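Periplasmic beta-glucosidase (Pseudomonas aeruginosa, PDB 6R5T) probably hydrolyses terminal, non-reducing beta-D-glucosyl residues to release beta-D-glucose, as a periplasmic member of glycosyl hydrolase family 3. Local coordinates at residues A[9-12]-A[13-16]; A[38-42]-A[43-47]; A[313-316]-A[317-321]. The protein carries 1 engineered substitution. All coordinates share one frame; numbering follows the deposited sequence.

Overall arrangement
The three contacts lie on the same side of the chain's centre, away from the glycan pocket and the magnesium site. Contact 1 touches contact 3, with centres about 12 Å apart. There, Met11 CG packs on Leu318 CD1 at 3.5 Å, and Met14 CE reaches Cys314 SG at 3.8 Å. Contact 2 meets contact 3 at one polar point: Gly47 O and Lys321 NZ are 2.8 Å apart, a probable hydrogen bond. The centres of contacts 2 and 3 are about 17 Å apart. Contacts 1 and 2 do not touch; their nearest atoms are about 7 Å apart. Helix 307-323 thus meets contact 1 by packing and contact 2 at a single polar point.

Contact 1: A[9-12]-A[13-16]; sequences SLMA and RMSN
Met11 O accepts a hydrogen bond from Met14 N at 3.1 Å, and water 1 lies 2.8 Å from the same Met11 O. The bond from Met14 N is fairly straight at 163°, but the donor stands well above the carbonyl plane. Water 1 is also 2.9 Å from Met14 O, so it can bridge the two carbonyls, although other acceptors nearby compete for its two protons. One residue earlier, Arg13 N bonds to Leu10 O at 3.0 Å. Both backbone bonds span three residues, as the chain leaves helix 2-12 and turns toward helix 16-22. Ser15 is the N-cap of that second helix: its OG caps a backbone N there, and Glu18 OE2 accepts from Ser15 N. Met14 turns back against the last helical turn. With CG anti to the carbonyl carbon (chi1 -67°), its CG lies 3.3 Å from Leu10 O. Its SD then comes to 4.1 Å from Leu10 CG, the two side chains crossing at a slant, and to 4.2 Å from Met11 CG. Arg13 starts alongside the turn, its CG 3.3 Å from Ser9 O, before its end leads away. Leu70 and Ile72 also pack on Met14.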
loop_
_atom_site.group_PDB
_atom_site.type_symbol
_atom_site.label_atom_id
_atom_site.label_comp_id
_atom_site.label_asym_id
_atom_site.label_seq_id
_atom_site.Cartn_x
_atom_site.Cartn_y
_atom_site.Cartn_z
ATOM N N SER A 9 6.130 32.081 38.766
ATOM C CA SER A 9 6.785 33.337 39.189
ATOM C C SER A 9 7.563 33.864 37.987
ATOM O O SER A 9 7.465 35.067 37.668
ATOM C CB SER A 9 7.672 33.147 40.394
ATOM O OG SER A 9 8.535 34.279 40.614
ATOM N N LEU A 10 8.299 32.988 37.296
ATOM C CA LEU A 10 9.061 33.439 36.112
ATOM C C LEU A 10 8.105 33.943 35.031
ATOM O O LEU A 10 8.353 35.031 34.444
ATOM C CB LEU A 10 9.965 32.326 35.589
ATOM C CG LEU A 10 10.777 32.685 34.349
ATOM C CD1 LEU A 10 11.608 33.934 34.540
ATOM C CD2 LEU A 10 11.739 31.545 34.079
ATOM N N MET A 11 7.033 33.211 34.716
ATOM C CA MET A 11 6.109 33.650 33.640
ATOM C C MET A 11 5.395 34.965 33.990
ATOM O O MET A 11 5.106 35.687 33.068
ATOM C CB MET A 11 5.098 32.545 33.345
ATOM C CG MET A 11 5.821 31.463 32.597
ATOM S SD MET A 11 4.754 30.179 32.007
ATOM C CE MET A 11 3.740 31.056 30.817
ATOM N N ALA A 12 5.165 35.238 35.271
ATOM C CA ALA A 12 4.540 36.513 35.711
ATOM C C ALA A 12 5.481 37.675 35.399
ATOM O O ALA A 12 5.011 38.814 35.389
ATOM C CB ALA A 12 4.163 36.473 37.196
ATOM N N ARG A 13 6.764 37.432 35.172
ATOM C CA ARG A 13 7.742 38.498 34.867
ATOM C C ARG A 13 7.814 38.768 33.360
ATOM O O ARG A 13 8.475 39.743 32.934
ATOM C CB ARG A 13 9.132 38.102 35.367
ATOM C CG ARG A 13 9.221 37.727 36.837
ATOM C CD ARG A 13 10.644 37.387 37.251
ATOM N NE ARG A 13 11.442 38.567 37.072
ATOM C CZ ARG A 13 12.743 38.684 37.261
ATOM N NH1 ARG A 13 13.434 37.648 37.682
ATOM N NH2 ARG A 13 13.322 39.846 37.011
ATOM N N MET A 14 7.293 37.846 32.536
ATOM C CA MET A 14 7.639 37.830 31.100
ATOM C C MET A 14 6.613 38.594 30.280
ATOM O O MET A 14 5.415 38.410 30.446
ATOM C CB MET A 14 7.744 36.381 30.596
ATOM C CG MET A 14 8.901 35.687 31.223
ATOM S SD MET A 14 8.863 33.878 30.886
ATOM C CE MET A 14 9.391 33.909 29.167
ATOM N N SER A 15 7.120 39.405 29.360
ATOM C CA SER A 15 6.313 40.020 28.295
ATOM C C SER A 15 5.877 38.916 27.340
ATOM O O SER A 15 6.569 37.850 27.287
ATOM C CB SER A 15 7.046 41.080 27.516
ATOM O OG SER A 15 8.167 40.550 26.859
ATOM N N ASN A 16 4.893 39.211 26.527
ATOM C CA ASN A 16 4.560 38.245 25.446
ATOM C C ASN A 16 5.730 38.076 24.494
ATOM O O ASN A 16 5.965 36.931 24.023
ATOM C CB ASN A 16 3.278 38.609 24.717
ATOM C CG ASN A 16 2.063 38.018 25.400
ATOM O OD1 ASN A 16 2.150 37.322 26.414
ATOM N ND2 ASN A 16 0.910 38.312 24.836
HETATM O O HOH W 1 3.312 37.679 32.354
#

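Contact 2: A[38-42]-A[43-47]; sequences MADIR and AGKVG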
loop_
_atom_site.group_PDB
_atom_site.type_symbol
_atom_site.label_atom_id
_atom_site.label_comp_id
_atom_site.label_asym_id
_atom_site.label_seq_id
_atom_site.Cartn_x
_atom_site.Cartn_y
_atom_site.Cartn_z
ATOM N N MET A 38 23.240 35.061 17.442
ATOM C CA MET A 38 23.827 35.494 18.725
ATOM C C MET A 38 23.134 36.783 19.191
ATOM O O MET A 38 22.816 36.886 20.381
ATOM C CB MET A 38 25.318 35.796 18.569
ATOM C CG MET A 38 26.115 34.749 17.867
ATOM S SD MET A 38 27.045 33.799 19.038
ATOM C CE MET A 38 25.624 32.983 19.728
ATOM N N ALA A 39 22.847 37.719 18.303
ATOM C CA ALA A 39 22.170 38.989 18.673
ATOM C C ALA A 39 20.756 38.659 19.144
ATOM O O ALA A 39 20.289 39.237 20.119
ATOM C CB ALA A 39 22.136 39.949 17.516
ATOM N N ASP A 40 20.108 37.695 18.495
ATOM C CA ASP A 40 18.735 37.317 18.894
ATOM C C ASP A 40 18.764 36.660 20.260
ATOM O O ASP A 40 17.828 36.899 21.048
ATOM C CB ASP A 40 18.058 36.429 17.851
ATOM C CG ASP A 40 17.472 37.188 16.676
ATOM O OD1 ASP A 40 17.577 38.434 16.645
ATOM O OD2 ASP A 40 16.917 36.520 15.781
ATOM N N ILE A 41 19.758 35.843 20.569
ATOM C CA ILE A 41 19.863 35.234 21.920
ATOM C C ILE A 41 20.008 36.360 22.957
ATOM O O ILE A 41 19.319 36.314 23.985
ATOM C CB ILE A 41 21.013 34.237 22.013
ATOM C CG1 ILE A 41 20.813 33.050 21.059
ATOM C CG2 ILE A 41 21.227 33.832 23.457
ATOM C CD1 ILE A 41 22.096 32.260 20.851
ATOM N N ARG A 42 20.842 37.358 22.672
ATOM C CA ARG A 42 21.093 38.452 23.647
ATOM C C ARG A 42 19.782 39.195 23.882
ATOM O O ARG A 42 19.619 39.729 24.973
ATOM C CB ARG A 42 22.184 39.397 23.136
ATOM C CG ARG A 42 23.590 38.799 23.107
ATOM C CD ARG A 42 24.677 39.869 22.848
ATOM N NE ARG A 42 24.629 40.439 21.509
ATOM C CZ ARG A 42 25.286 39.949 20.450
ATOM N NH1 ARG A 42 26.016 38.854 20.548
ATOM N NH2 ARG A 42 25.171 40.532 19.272
ATOM N N ALA A 43 18.887 39.245 22.890
ATOM C CA ALA A 43 17.602 39.971 22.921
ATOM C C ALA A 43 16.486 39.138 23.571
ATOM O O ALA A 43 15.377 39.627 23.650
ATOM C CB ALA A 43 17.253 40.355 21.513
ATOM N N GLY A 44 16.741 37.896 23.975
ATOM C CA GLY A 44 15.696 37.022 24.552
ATOM C C GLY A 44 14.773 36.424 23.488
ATOM O O GLY A 44 13.670 35.960 23.834
ATOM N N LYS A 45 15.191 36.396 22.218
ATOM C CA LYS A 45 14.305 36.021 21.101
ATOM C C LYS A 45 14.552 34.580 20.659
ATOM O O LYS A 45 13.964 34.209 19.657
ATOM C CB LYS A 45 14.517 36.955 19.912
ATOM C CG LYS A 45 14.116 38.388 20.224
ATOM C CD LYS A 45 13.686 39.196 19.050
ATOM C CE LYS A 45 14.807 39.964 18.405
ATOM N NZ LYS A 45 14.283 41.096 17.591
ATOM N N VAL A 46 15.324 33.811 21.398
ATOM C CA VAL A 46 15.600 32.378 21.047
ATOM C C VAL A 46 15.330 31.505 22.254
ATOM O O VAL A 46 15.839 31.786 23.329
ATOM C CB VAL A 46 17.041 32.200 20.558
ATOM C CG1 VAL A 46 17.333 30.734 20.223
ATOM C CG2 VAL A 46 17.339 33.106 19.386
ATOM N N GLY A 47 14.650 30.373 22.064
ATOM C CA GLY A 47 14.362 29.453 23.162
ATOM C C GLY A 47 15.328 28.280 23.183
ATOM O O GLY A 47 15.680 27.788 24.252
HETATM O O HOH W 2 17.220 34.125 23.943
#
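Val46 and Ile41 meet at a slant, with Val46 CG2 3.9 Å from Ile41 CG1. The same methyl also lies 3.7 Å from Asp40 CB. Val46 CG2 is anti to the carbonyl carbon while CG1 is anti to the backbone N (chi1 179°), and it is the CG2 branch that turns to the helix. Asp40 and Lys45 also run across each other rather than end to end. The approach is made by Lys45 CE, 3.6 Å from Asp40 OD1; Lys45 NZ stays 4.3 Å from OD1, too far for a salt bridge. Asp40 OD2 instead forms a salt bridge with Arg24. A Schellman motif ends helix 34-42 here and brings 45-46 back beside Asp40 and Ile41. Gly44 leaves the helix with positive phi (78°), Lys45 N bonds to Asp40 O at 2.9 Å, and Gly44 N bonds to Ile41 O at 3.0 Å. The chain then enters strand 48-50, which completes a beta-alpha-beta crossover from the adjacent parallel strand 24-26. Water 2 donates to Ile41 O and to Val46 O, tying the turn to the loop. Arg42 folds back along the helix, with Met38 O and Ala39 CA on one side of the guanidinium plane, near its rim, and its NH1 bonds to Gln64 OE1. Leu74 packs on both Ile41 and Val46.

Contact 3: A[313-316]-A[317-321]; sequences ACRD and VLAAK
Arg315 lays one face of its guanidinium over Ala319 CB. The methyl sits 3.5 Å above the plane, over its centre, and CB is 3.6 Å from Arg315 CZ. The chain reaches this place by leaving with CG anti to the backbone N (chi1 175°) and bending sharply at chi2 (-92°). Asp316 meets the same group at its edge. Arg315 NH1 forms a salt bridge with Asp316 OD1 at 2.8 Å, through a fairly straight hydrogen bond. The acceptor lies in the guanidinium plane, while the carboxylate oxygen is approached on its anti side and 30° out of the carboxylate plane. Other bonds further fix the rotation of the guanidinium: NH2 pairs with Glu4 OE1, and NH1 also bonds to Lys249 O. Asp316 OD2 has a salt bridge to Arg243, which probably offsets the nearby charge of Asp284.

Elsewhere round the helix, Cys314 SG lies 3.9 Å from Leu318 CD1. Leu318 CG lies 3.4 Å from Cys314 O. The backbone bonds are those of a regular alpha-helix. Leu318 N bonds to Cys314 O at 2.9 Å, almost in line with the carbonyl bond, and Ala319 N bonds to Arg315 O at 2.8 Å, a little tilted. Val317 N to Ala313 O and Ala320 N to Asp316 O follow the same four-residue spacing. Val317 touches Leu251 of strand 251-253, whereas Ala319 packs on Lys3 and Ile7 of helix 2-12. Helix 307-323 comes after strand 286-287 and helix 291-301, on the outside of the TIM-barrel-type domain of family 3, packed between a barrel strand and the N-terminal helix 2-12.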
loop_
_atom_site.group_PDB
_atom_site.type_symbol
_atom_site.label_atom_id
_atom_site.label_comp_id
_atom_site.label_asym_id
_atom_site.label_seq_id
_atom_site.Cartn_x
_atom_site.Cartn_y
_atom_site.Cartn_z
ATOM N N ALA A 313 2.345 26.981 25.778
ATOM C CA ALA A 313 3.527 26.675 24.957
ATOM C C ALA A 313 4.773 27.081 25.730
ATOM O O ALA A 313 5.730 26.308 25.887
ATOM C CB ALA A 313 3.409 27.331 23.623
ATOM N N CYS A 314 4.766 28.310 26.281
ATOM C CA CYS A 314 5.909 28.823 27.051
ATOM C C CYS A 314 6.140 28.003 28.325
ATOM O O CYS A 314 7.279 27.635 28.607
ATOM C CB CYS A 314 5.630 30.282 27.381
ATOM S SG CYS A 314 7.022 31.023 28.267
ATOM N N ARG A 315 5.083 27.675 29.071
ATOM C CA ARG A 315 5.216 26.877 30.285
ATOM C C ARG A 315 5.903 25.548 29.963
ATOM O O ARG A 315 6.771 25.140 30.700
ATOM C CB ARG A 315 3.869 26.620 30.957
ATOM C CG ARG A 315 3.914 25.688 32.156
ATOM C CD ARG A 315 3.659 24.212 31.757
ATOM N NE ARG A 315 4.102 23.266 32.778
ATOM C CZ ARG A 315 4.460 21.999 32.565
ATOM N NH1 ARG A 315 4.469 21.466 31.346
ATOM N NH2 ARG A 315 4.864 21.267 33.589
ATOM N N ASP A 316 5.553 24.941 28.833
ATOM C CA ASP A 316 6.149 23.643 28.481
ATOM C C ASP A 316 7.640 23.811 28.199
ATOM O O ASP A 316 8.429 22.922 28.591
ATOM C CB ASP A 316 5.376 23.007 27.322
ATOM C CG ASP A 316 3.975 22.535 27.642
ATOM O OD1 ASP A 316 3.630 22.507 28.839
ATOM O OD2 ASP A 316 3.222 22.234 26.664
ATOM N N VAL A 317 8.053 24.898 27.534
ATOM C CA VAL A 317 9.491 25.100 27.281
ATOM C C VAL A 317 10.218 25.289 28.625
ATOM O O VAL A 317 11.280 24.684 28.838
ATOM C CB VAL A 317 9.711 26.285 26.333
ATOM C CG1 VAL A 317 11.193 26.605 26.225
ATOM C CG2 VAL A 317 9.119 25.962 24.953
ATOM N N LEU A 318 9.665 26.146 29.492
ATOM C CA LEU A 318 10.330 26.472 30.766
ATOM C C LEU A 318 10.402 25.222 31.625
ATOM O O LEU A 318 11.437 24.999 32.267
ATOM C CB LEU A 318 9.550 27.601 31.462
ATOM C CG LEU A 318 9.549 28.948 30.740
ATOM C CD1 LEU A 318 8.751 29.939 31.574
ATOM C CD2 LEU A 318 10.943 29.464 30.451
ATOM N N ALA A 319 9.378 24.410 31.590
ATOM C CA ALA A 319 9.353 23.186 32.418
ATOM C C ALA A 319 10.419 22.206 31.911
ATOM O O ALA A 319 11.036 21.543 32.715
ATOM C CB ALA A 319 7.996 22.567 32.412
ATOM N N ALA A 320 10.646 22.113 30.608
ATOM C CA ALA A 320 11.717 21.246 30.086
ATOM C C ALA A 320 13.078 21.738 30.568
ATOM O O ALA A 320 13.927 20.933 30.997
ATOM C CB ALA A 320 11.665 21.190 28.586
ATOM N N LYS A 321 13.302 23.042 30.516
ATOM C CA LYS A 321 14.593 23.598 30.966
ATOM C C LYS A 321 14.770 23.355 32.469
ATOM O O LYS A 321 15.907 23.089 32.882
ATOM C CB LYS A 321 14.589 25.069 30.631
ATOM C CG LYS A 321 14.636 25.327 29.136
ATOM C CD LYS A 321 14.626 26.795 28.748
ATOM C CE LYS A 321 14.790 26.963 27.259
ATOM N NZ LYS A 321 14.953 28.371 26.843
#